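Local coordinates for KaiC domain-containing protein (Pyrococcus horikoshii, PDB 2ZTS) that binds ADP and magnesium and is probably an ATP-binding P-loop protein of the KaiC family, at residues V9-S14 and I23-E29; A47-I51 and K137-I141; E154-R158 and R191-E195. One frame throughout, in Å; residues are numbered along the deposited sequence.

Interaction 1 (V9-S14 and I23-E29)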
loop_
_atom_site.group_PDB
_atom_site.type_symbol
_atom_site.label_atom_id
_atom_site.label_comp_id
_atom_site.label_asym_id
_atom_site.label_seq_id
_atom_site.Cartn_x
_atom_site.Cartn_y
_atom_site.Cartn_z
ATOM N N VAL C 9 -4.310 -14.462 -41.677
ATOM C CA VAL C 9 -3.574 -13.321 -41.144
ATOM C C VAL C 9 -2.122 -13.336 -41.619
ATOM O O VAL C 9 -1.502 -14.383 -41.643
ATOM C CB VAL C 9 -3.636 -13.299 -39.582
ATOM C CG1 VAL C 9 -2.831 -14.463 -38.989
ATOM C CG2 VAL C 9 -3.146 -11.966 -39.023
ATOM N N ARG C 10 -1.621 -12.187 -42.055
ATOM C CA ARG C 10 -0.210 -12.024 -42.449
ATOM C C ARG C 10 0.633 -11.911 -41.166
ATOM O O ARG C 10 0.299 -11.110 -40.303
ATOM C CB ARG C 10 -0.027 -10.715 -43.269
ATOM C CG ARG C 10 0.453 -10.813 -44.752
ATOM C CD ARG C 10 -0.504 -10.087 -45.794
ATOM N NE ARG C 10 -0.587 -8.617 -45.613
ATOM C CZ ARG C 10 -1.702 -7.850 -45.720
ATOM N NH1 ARG C 10 -2.885 -8.367 -46.051
ATOM N NH2 ARG C 10 -1.625 -6.533 -45.495
ATOM N N ARG C 11 1.724 -12.672 -41.079
ATOM C CA ARG C 11 2.535 -12.755 -39.876
ATOM C C ARG C 11 3.985 -12.256 -40.013
ATOM O O ARG C 11 4.746 -12.603 -40.916
ATOM C CB ARG C 11 2.490 -14.183 -39.299
ATOM C CG ARG C 11 1.129 -14.453 -38.649
ATOM C CD ARG C 11 1.013 -15.724 -37.902
ATOM N NE ARG C 11 -0.384 -15.944 -37.486
ATOM C CZ ARG C 11 -0.935 -15.485 -36.375
ATOM N NH1 ARG C 11 -0.233 -14.753 -35.509
ATOM N NH2 ARG C 11 -2.197 -15.753 -36.111
ATOM N N VAL C 12 4.390 -11.464 -39.029
ATOM C CA VAL C 12 5.698 -10.868 -39.027
ATOM C C VAL C 12 6.580 -11.770 -38.168
ATOM O O VAL C 12 6.314 -11.942 -36.989
ATOM C CB VAL C 12 5.548 -9.432 -38.528
ATOM C CG1 VAL C 12 6.918 -8.705 -38.378
ATOM C CG2 VAL C 12 4.565 -8.701 -39.454
ATOM N N LYS C 13 7.606 -12.355 -38.766
ATOM C CA LYS C 13 8.549 -13.248 -38.064
ATOM C C LYS C 13 9.386 -12.469 -37.053
ATOM O O LYS C 13 9.928 -11.426 -37.376
ATOM C CB LYS C 13 9.499 -13.932 -39.034
ATOM C CG LYS C 13 8.774 -14.753 -40.171
ATOM C CD LYS C 13 8.518 -16.177 -39.799
ATOM C CE LYS C 13 9.775 -17.093 -39.729
ATOM N NZ LYS C 13 9.669 -18.112 -38.521
ATOM N N SER C 14 9.496 -12.992 -35.845
ATOM C CA SER C 14 9.916 -12.165 -34.722
ATOM C C SER C 14 11.385 -11.909 -34.844
ATOM O O SER C 14 11.863 -10.890 -34.466
ATOM C CB SER C 14 9.654 -12.856 -33.381
ATOM O OG SER C 14 10.454 -14.000 -33.255
ATOM N N ILE C 23 3.328 -18.360 -31.373
ATOM C CA ILE C 23 2.349 -17.387 -31.823
ATOM C C ILE C 23 1.981 -17.598 -33.311
ATOM O O ILE C 23 1.764 -16.647 -34.058
ATOM C CB ILE C 23 2.842 -15.925 -31.546
ATOM C CG1 ILE C 23 4.243 -15.702 -32.077
ATOM C CG2 ILE C 23 2.866 -15.671 -30.085
ATOM C CD1 ILE C 23 4.599 -14.246 -32.352
ATOM N N GLU C 24 1.872 -18.879 -33.672
ATOM C CA GLU C 24 1.433 -19.389 -34.968
ATOM C C GLU C 24 2.230 -18.824 -36.137
ATOM O O GLU C 24 1.679 -18.544 -37.172
ATOM C CB GLU C 24 -0.068 -19.160 -35.153
ATOM C CG GLU C 24 -1.006 -19.919 -34.208
ATOM C CD GLU C 24 -2.469 -19.692 -34.613
ATOM O OE1 GLU C 24 -2.878 -20.162 -35.704
ATOM O OE2 GLU C 24 -3.215 -18.999 -33.901
ATOM N N GLY C 25 3.531 -18.645 -35.962
ATOM C CA GLY C 25 4.435 -18.190 -37.024
ATOM C C GLY C 25 4.891 -16.737 -36.915
ATOM O O GLY C 25 5.782 -16.313 -37.648
ATOM N N GLY C 26 4.336 -15.938 -36.007
ATOM C CA GLY C 26 4.740 -14.529 -35.928
ATOM C C GLY C 26 3.637 -13.607 -35.511
ATOM O O GLY C 26 2.531 -14.080 -35.255
ATOM N N PHE C 27 3.952 -12.308 -35.370
ATOM C CA PHE C 27 2.976 -11.313 -34.971
ATOM C C PHE C 27 2.031 -10.950 -36.133
ATOM O O PHE C 27 2.516 -10.597 -37.219
ATOM C CB PHE C 27 3.637 -10.002 -34.539
ATOM C CG PHE C 27 4.695 -10.141 -33.514
ATOM C CD1 PHE C 27 4.368 -10.451 -32.186
ATOM C CD2 PHE C 27 6.024 -9.886 -33.831
ATOM C CE1 PHE C 27 5.351 -10.519 -31.201
ATOM C CE2 PHE C 27 7.029 -9.967 -32.817
ATOM C CZ PHE C 27 6.668 -10.304 -31.508
ATOM N N PRO C 28 0.708 -10.926 -35.902
ATOM C CA PRO C 28 -0.187 -10.374 -36.921
ATOM C C PRO C 28 0.320 -9.005 -37.335
ATOM O O PRO C 28 0.587 -8.116 -36.495
ATOM C CB PRO C 28 -1.551 -10.266 -36.219
ATOM C CG PRO C 28 -1.525 -11.200 -35.075
ATOM C CD PRO C 28 -0.030 -11.389 -34.699
ATOM N N GLU C 29 0.429 -8.817 -38.644
ATOM C CA GLU C 29 0.834 -7.538 -39.212
ATOM C C GLU C 29 -0.010 -6.386 -38.678
ATOM O O GLU C 29 -1.217 -6.466 -38.591
ATOM C CB GLU C 29 0.774 -7.642 -40.781
ATOM C CG GLU C 29 1.336 -6.447 -41.519
ATOM C CD GLU C 29 1.400 -6.639 -43.056
ATOM O OE1 GLU C 29 1.006 -7.727 -43.579
ATOM O OE2 GLU C 29 1.872 -5.686 -43.739
#
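R11 reaches across to the turn at I23-G26 and ends on its backbone: NH1 donates to G26 O at 2.9 Å, with the oxygen in the guanidinium plane and the N-H at 156° to it. CG stands anti to the carbonyl carbon (chi1 -73°) and the chain is extended to NE, which carries the flat group alongside the turn. E24 CB lies over one guanidinium face. E24 OE2 is 4.1 Å from R11 NH2, but no N-H points at it, and between these two atoms there is only an attraction of charges. The main chains form a short antiparallel ladder. V12 and F27 are its hydrogen-bonded pair, V12 N to F27 O at 2.7 Å and F27 N to V12 O at 2.9 Å. Beyond them E29 N binds R10 O, and R10 NE meets E29 OE1 at 2.7 Å in a salt bridge whose hydrogen bond is weak, the guanidinium and carboxylate planes 88° apart. Just before strand 27-28 the chain makes a type I' turn from I23 to G26; a side chain at G25 or G26 would collide with the preceding carbonyl oxygen, and at G26 also with V12 O. Further out, R11 also bonds E225 O and T226 OG1, and E24 OE2 takes the amide of R227. A leucine in place of R11 would probably leave G26 O without this donor and the turn without its tie to T226. T226 is an ADP-binding residue, for a nucleotide not bound to this chain, so the arginine probably joins the ladder to the edge of a nucleotide site through neutral oxygens.

Interaction 2 (A47-I51 and K137-I141); sequences AAQFI and KRLVI
In the P-loop NTPase core, the helix that follows the Walker A loop lies against the central sheet, and here A47, F50 and I51 of helix 43-58 meet R138 and V140 of strand 138-142. The segments run nearly antiparallel, at 160°, with their axes 8.6 Å apart, as expected of a helix covering one face of the parallel part of the mixed central sheet. V140 packs against A47 and I51, one helical turn apart. Its CG1 touches A47 CB at 3.6 Å, while CG2, anti to the carbonyl carbon, sits 3.5 Å from I51 CG1 and also reaches A47 O. F50 CD2 comes up beside the same methyl, which lies at the ring edge. Two residues beyond V140 is D142, a magnesium-binding residue in this protein, though the metal is not bound to this chain here. F64 of the adjacent strand 62-66 extends this apolar layer, packing on both I51 and V140, and T174 and I176 of strand 174-179 touch F50.

R138 lies over one face of the F50 ring. CG is anti to the carbonyl carbon (chi1 -77°) and the chain runs extended to NE, which lays CG and CD across the ring: CD is 3.9 Å from the F50 centroid in a CH-pi contact, displaced toward the rim. I51 and R138 run past each other in opposite directions, with I51 CD1 3.8 Å from R138 CB. In the buried guanidinium, NH2 forms a salt bridge with E60, which probably offsets its charge, while carbonyls satisfy NH1. One is K13 O. The other is F50 O, at 3.1 Å from NH1, a bent bond in which the oxygen is tilted 29° out of the guanidinium plane.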
loop_
_atom_site.group_PDB
_atom_site.type_symbol
_atom_site.label_atom_id
_atom_site.label_comp_id
_atom_site.label_asym_id
_atom_site.label_seq_id
_atom_site.Cartn_x
_atom_site.Cartn_y
_atom_site.Cartn_z
ATOM N N ALA C 47 13.774 -6.444 -28.351
ATOM C CA ALA C 47 13.354 -5.377 -29.293
ATOM C C ALA C 47 14.375 -5.074 -30.403
ATOM O O ALA C 47 13.984 -4.849 -31.577
ATOM C CB ALA C 47 13.043 -4.130 -28.573
ATOM N N ALA C 48 15.659 -5.154 -30.070
ATOM C CA ALA C 48 16.702 -4.888 -31.027
ATOM C C ALA C 48 16.792 -6.045 -32.014
ATOM O O ALA C 48 16.982 -5.816 -33.209
ATOM C CB ALA C 48 17.988 -4.662 -30.361
ATOM N N GLN C 49 16.662 -7.265 -31.501
ATOM C CA GLN C 49 16.713 -8.451 -32.313
ATOM C C GLN C 49 15.600 -8.436 -33.362
ATOM O O GLN C 49 15.819 -8.775 -34.544
ATOM C CB GLN C 49 16.608 -9.701 -31.425
ATOM C CG GLN C 49 17.211 -10.968 -32.016
ATOM C CD GLN C 49 17.467 -12.030 -30.949
ATOM O OE1 GLN C 49 17.794 -11.682 -29.822
ATOM N NE2 GLN C 49 17.268 -13.313 -31.286
ATOM N N PHE C 50 14.414 -8.004 -32.936
ATOM C CA PHE C 50 13.254 -7.883 -33.804
ATOM C C PHE C 50 13.574 -6.952 -34.963
ATOM O O PHE C 50 13.222 -7.266 -36.092
ATOM C CB PHE C 50 12.044 -7.379 -32.988
ATOM C CG PHE C 50 10.815 -6.946 -33.794
ATOM C CD1 PHE C 50 9.988 -7.878 -34.413
ATOM C CD2 PHE C 50 10.381 -5.657 -33.761
ATOM C CE1 PHE C 50 8.832 -7.498 -35.053
ATOM C CE2 PHE C 50 9.182 -5.268 -34.409
ATOM C CZ PHE C 50 8.423 -6.193 -35.035
ATOM N N ILE C 51 14.149 -5.782 -34.690
ATOM C CA ILE C 51 14.436 -4.816 -35.745
ATOM C C ILE C 51 15.598 -5.302 -36.603
ATOM O O ILE C 51 15.518 -5.304 -37.832
ATOM C CB ILE C 51 14.799 -3.434 -35.190
ATOM C CG1 ILE C 51 13.626 -2.796 -34.451
ATOM C CG2 ILE C 51 15.218 -2.468 -36.317
ATOM C CD1 ILE C 51 12.401 -2.577 -35.276
ATOM N N LYS C 137 8.497 -1.493 -41.965
ATOM C CA LYS C 137 7.430 -2.373 -41.576
ATOM C C LYS C 137 7.510 -2.700 -40.044
ATOM O O LYS C 137 6.586 -3.299 -39.520
ATOM C CB LYS C 137 7.422 -3.636 -42.456
ATOM C CG LYS C 137 6.943 -3.415 -43.912
ATOM C CD LYS C 137 7.564 -4.434 -44.839
ATOM C CE LYS C 137 6.766 -4.707 -46.150
ATOM N NZ LYS C 137 6.891 -6.181 -46.524
ATOM N N ARG C 138 8.590 -2.309 -39.364
ATOM C CA ARG C 138 8.828 -2.673 -37.973
ATOM C C ARG C 138 9.199 -1.428 -37.178
ATOM O O ARG C 138 9.874 -0.537 -37.689
ATOM C CB ARG C 138 9.936 -3.692 -37.909
ATOM C CG ARG C 138 9.537 -5.086 -38.295
ATOM C CD ARG C 138 10.627 -6.118 -38.107
ATOM N NE ARG C 138 10.310 -7.272 -38.943
ATOM C CZ ARG C 138 10.459 -8.540 -38.612
ATOM N NH1 ARG C 138 10.979 -8.902 -37.463
ATOM N NH2 ARG C 138 10.093 -9.493 -39.471
ATOM N N LEU C 139 8.745 -1.342 -35.941
ATOM C CA LEU C 139 8.980 -0.158 -35.101
ATOM C C LEU C 139 9.189 -0.588 -33.639
ATOM O O LEU C 139 8.502 -1.470 -33.173
ATOM C CB LEU C 139 7.800 0.817 -35.218
ATOM C CG LEU C 139 7.841 2.045 -34.285
ATOM C CD1 LEU C 139 9.059 2.931 -34.497
ATOM C CD2 LEU C 139 6.529 2.853 -34.453
ATOM N N VAL C 140 10.116 0.028 -32.944
ATOM C CA VAL C 140 10.338 -0.207 -31.505
ATOM C C VAL C 140 10.394 1.151 -30.824
ATOM O O VAL C 140 11.003 2.061 -31.356
ATOM C CB VAL C 140 11.667 -0.940 -31.261
ATOM C CG1 VAL C 140 12.115 -0.828 -29.819
ATOM C CG2 VAL C 140 11.543 -2.394 -31.652
ATOM N N ILE C 141 9.727 1.287 -29.683
ATOM C CA ILE C 141 9.894 2.417 -28.794
ATOM C C ILE C 141 10.340 1.833 -27.472
ATOM O O ILE C 141 9.580 1.189 -26.756
ATOM C CB ILE C 141 8.594 3.244 -28.670
ATOM C CG1 ILE C 141 8.128 3.694 -30.103
ATOM C CG2 ILE C 141 8.791 4.417 -27.694
ATOM C CD1 ILE C 141 6.974 4.679 -30.138
#

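Interaction 3 (E154-R158 and R191-E195)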
loop_
_atom_site.group_PDB
_atom_site.type_symbol
_atom_site.label_atom_id
_atom_site.label_comp_id
_atom_site.label_asym_id
_atom_site.label_seq_id
_atom_site.Cartn_x
_atom_site.Cartn_y
_atom_site.Cartn_z
ATOM N N GLU C 154 5.220 13.579 -15.028
ATOM C CA GLU C 154 5.351 12.183 -15.358
ATOM C C GLU C 154 3.998 11.537 -15.594
ATOM O O GLU C 154 3.827 10.804 -16.551
ATOM C CB GLU C 154 6.136 11.421 -14.235
ATOM C CG GLU C 154 6.250 9.922 -14.477
ATOM C CD GLU C 154 7.148 9.196 -13.481
ATOM O OE1 GLU C 154 7.681 9.868 -12.593
ATOM O OE2 GLU C 154 7.334 7.951 -13.582
ATOM N N ARG C 155 3.004 11.866 -14.779
ATOM C CA ARG C 155 1.655 11.360 -15.022
ATOM C C ARG C 155 0.948 11.760 -16.359
ATOM O O ARG C 155 -0.028 11.163 -16.685
ATOM C CB ARG C 155 0.743 11.708 -13.876
ATOM C CG ARG C 155 0.288 13.186 -13.813
ATOM C CD ARG C 155 -0.320 13.523 -12.416
ATOM N NE ARG C 155 -1.291 14.615 -12.477
ATOM C CZ ARG C 155 -2.613 14.549 -12.176
ATOM N NH1 ARG C 155 -3.211 13.413 -11.775
ATOM N NH2 ARG C 155 -3.344 15.670 -12.282
ATOM N N LYS C 156 1.450 12.728 -17.106
ATOM C CA LYS C 156 0.919 13.039 -18.439
ATOM C C LYS C 156 1.268 11.982 -19.478
ATOM O O LYS C 156 0.902 12.090 -20.620
ATOM C CB LYS C 156 1.397 14.413 -18.946
ATOM C CG LYS C 156 1.203 15.621 -17.956
ATOM C CD LYS C 156 -0.262 16.007 -17.714
ATOM C CE LYS C 156 -0.617 17.372 -18.257
ATOM N NZ LYS C 156 -2.037 17.315 -18.863
ATOM N N ILE C 157 1.989 10.942 -19.077
ATOM C CA ILE C 157 2.190 9.805 -19.893
ATOM C C ILE C 157 0.843 9.269 -20.346
ATOM O O ILE C 157 0.726 8.731 -21.432
ATOM C CB ILE C 157 3.014 8.729 -19.130
ATOM C CG1 ILE C 157 3.532 7.639 -20.095
ATOM C CG2 ILE C 157 2.186 8.125 -18.005
ATOM C CD1 ILE C 157 4.320 8.082 -21.337
ATOM N N ARG C 158 -0.186 9.451 -19.529
ATOM C CA ARG C 158 -1.528 9.040 -19.908
ATOM C C ARG C 158 -1.929 9.685 -21.276
ATOM O O ARG C 158 -2.231 8.984 -22.228
ATOM C CB ARG C 158 -2.495 9.422 -18.818
ATOM C CG ARG C 158 -3.919 9.074 -19.118
ATOM C CD ARG C 158 -4.832 9.128 -17.890
ATOM N NE ARG C 158 -5.009 10.496 -17.425
ATOM C CZ ARG C 158 -6.024 11.293 -17.734
ATOM N NH1 ARG C 158 -7.005 10.865 -18.530
ATOM N NH2 ARG C 158 -6.065 12.525 -17.239
ATOM N N ARG C 191 4.314 -0.327 -15.747
ATOM C CA ARG C 191 4.732 0.699 -14.840
ATOM C C ARG C 191 3.569 1.583 -14.473
ATOM O O ARG C 191 3.424 1.911 -13.297
ATOM C CB ARG C 191 5.811 1.575 -15.507
ATOM C CG ARG C 191 6.363 2.619 -14.564
ATOM C CD ARG C 191 7.700 3.167 -14.989
ATOM N NE ARG C 191 7.978 4.422 -14.332
ATOM C CZ ARG C 191 8.790 4.601 -13.300
ATOM N NH1 ARG C 191 9.428 3.595 -12.708
ATOM N NH2 ARG C 191 8.890 5.823 -12.799
ATOM N N TYR C 192 2.781 2.018 -15.467
ATOM C CA TYR C 192 1.739 3.065 -15.243
ATOM C C TYR C 192 0.297 2.561 -15.140
ATOM O O TYR C 192 -0.571 3.258 -14.636
ATOM C CB TYR C 192 1.844 4.214 -16.293
ATOM C CG TYR C 192 3.147 4.914 -16.159
ATOM C CD1 TYR C 192 3.452 5.653 -15.012
ATOM C CD2 TYR C 192 4.095 4.810 -17.135
ATOM C CE1 TYR C 192 4.731 6.280 -14.870
ATOM C CE2 TYR C 192 5.345 5.380 -17.000
ATOM C CZ TYR C 192 5.657 6.123 -15.870
ATOM O OH TYR C 192 6.915 6.686 -15.818
ATOM N N GLY C 193 0.053 1.339 -15.587
ATOM C CA GLY C 193 -1.316 0.783 -15.596
ATOM C C GLY C 193 -2.110 1.198 -16.806
ATOM O O GLY C 193 -3.337 1.036 -16.827
ATOM N N ILE C 194 -1.424 1.734 -17.811
ATOM C CA ILE C 194 -2.076 2.354 -18.983
ATOM C C ILE C 194 -1.558 1.705 -20.286
ATOM O O ILE C 194 -2.273 1.583 -21.255
ATOM C CB ILE C 194 -1.784 3.871 -18.981
ATOM C CG1 ILE C 194 -2.294 4.534 -17.678
ATOM C CG2 ILE C 194 -2.391 4.513 -20.145
ATOM C CD1 ILE C 194 -1.784 5.973 -17.442
ATOM N N GLU C 195 -0.270 1.371 -20.296
ATOM C CA GLU C 195 0.408 0.909 -21.468
ATOM C C GLU C 195 -0.353 -0.236 -22.163
ATOM O O GLU C 195 -0.382 -0.300 -23.393
ATOM C CB GLU C 195 1.816 0.436 -21.082
ATOM C CG GLU C 195 2.721 1.525 -20.558
ATOM C CD GLU C 195 2.771 1.597 -19.026
ATOM O OE1 GLU C 195 1.716 1.851 -18.421
ATOM O OE2 GLU C 195 3.861 1.325 -18.455
#
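E154 faces Y192 and R191 across the contact, and its side chain runs out to them in an extended line. CB points toward the loop 191-195, and CG, anti to the backbone N (chi1 177°), passes 3.6 Å from Y192 OH. CD lies at the edge of the R191 guanidinium, in its plane, and the carboxylate is nearly coplanar with that group. OE2 does the gripping. On its syn lone pair it accepts R191 NH2 at 2.8 Å, a nearly straight hydrogen bond (169°) within a salt bridge. On the anti side it takes the hydroxyl of Y192, with OH 2.6 Å from OE2. Since R191 NE in turn donates to Y192 OH at 2.9 Å, the arginine edge, the phenol and one carboxylate oxygen close a small ring of bonds, which probably fixes the rotation of all three groups.

This joins the start of helix 157-171, entered through a 3-10 turn at 154-156, to the loop between strands 174-179 and 201-209 of the KaiC-type P-loop core. The tyrosine ring is held from both faces: R191 CG covers one, and I157 CG2 lies over the other, 4.0 Å from the Y192 centroid, in a CH-pi contact offset toward the rim. Within the loop, the E195 carboxylate accepts the amides of Y192, weakly, and of I194, the latter at 3.2 Å between I194 N and E195 OE1. Four residues after E154, R158 CB rests 3.8 Å from I194 CD1, while the R158 guanidinium turns away to carbonyl oxygens of L149, L151 and E152 in a second subunit. R191 NH1 reaches G193 O of a third subunit.

From the N terminus the contacts follow in series, and none nests in or crosses another. Interaction 1 closes the shortest loop, pairing two short antiparallel strands just before strand 32-36 and the P-loop. Interaction 2 closes a far longer one, returning strand 138-142 to helix 43-58 after 85 intervening residues. Interaction 3 then joins the start of helix 157-171 to the loop beyond strand 174-179. The first two touch through K13 and R138, so the N-terminal ladder is tied to the core. Interaction 3 stands apart, its nearest atoms about 9 Å from interaction 2 and about 14 Å from interaction 1. Interactions 1 and 3 both meet the second subunit, whereas interaction 2 is interior.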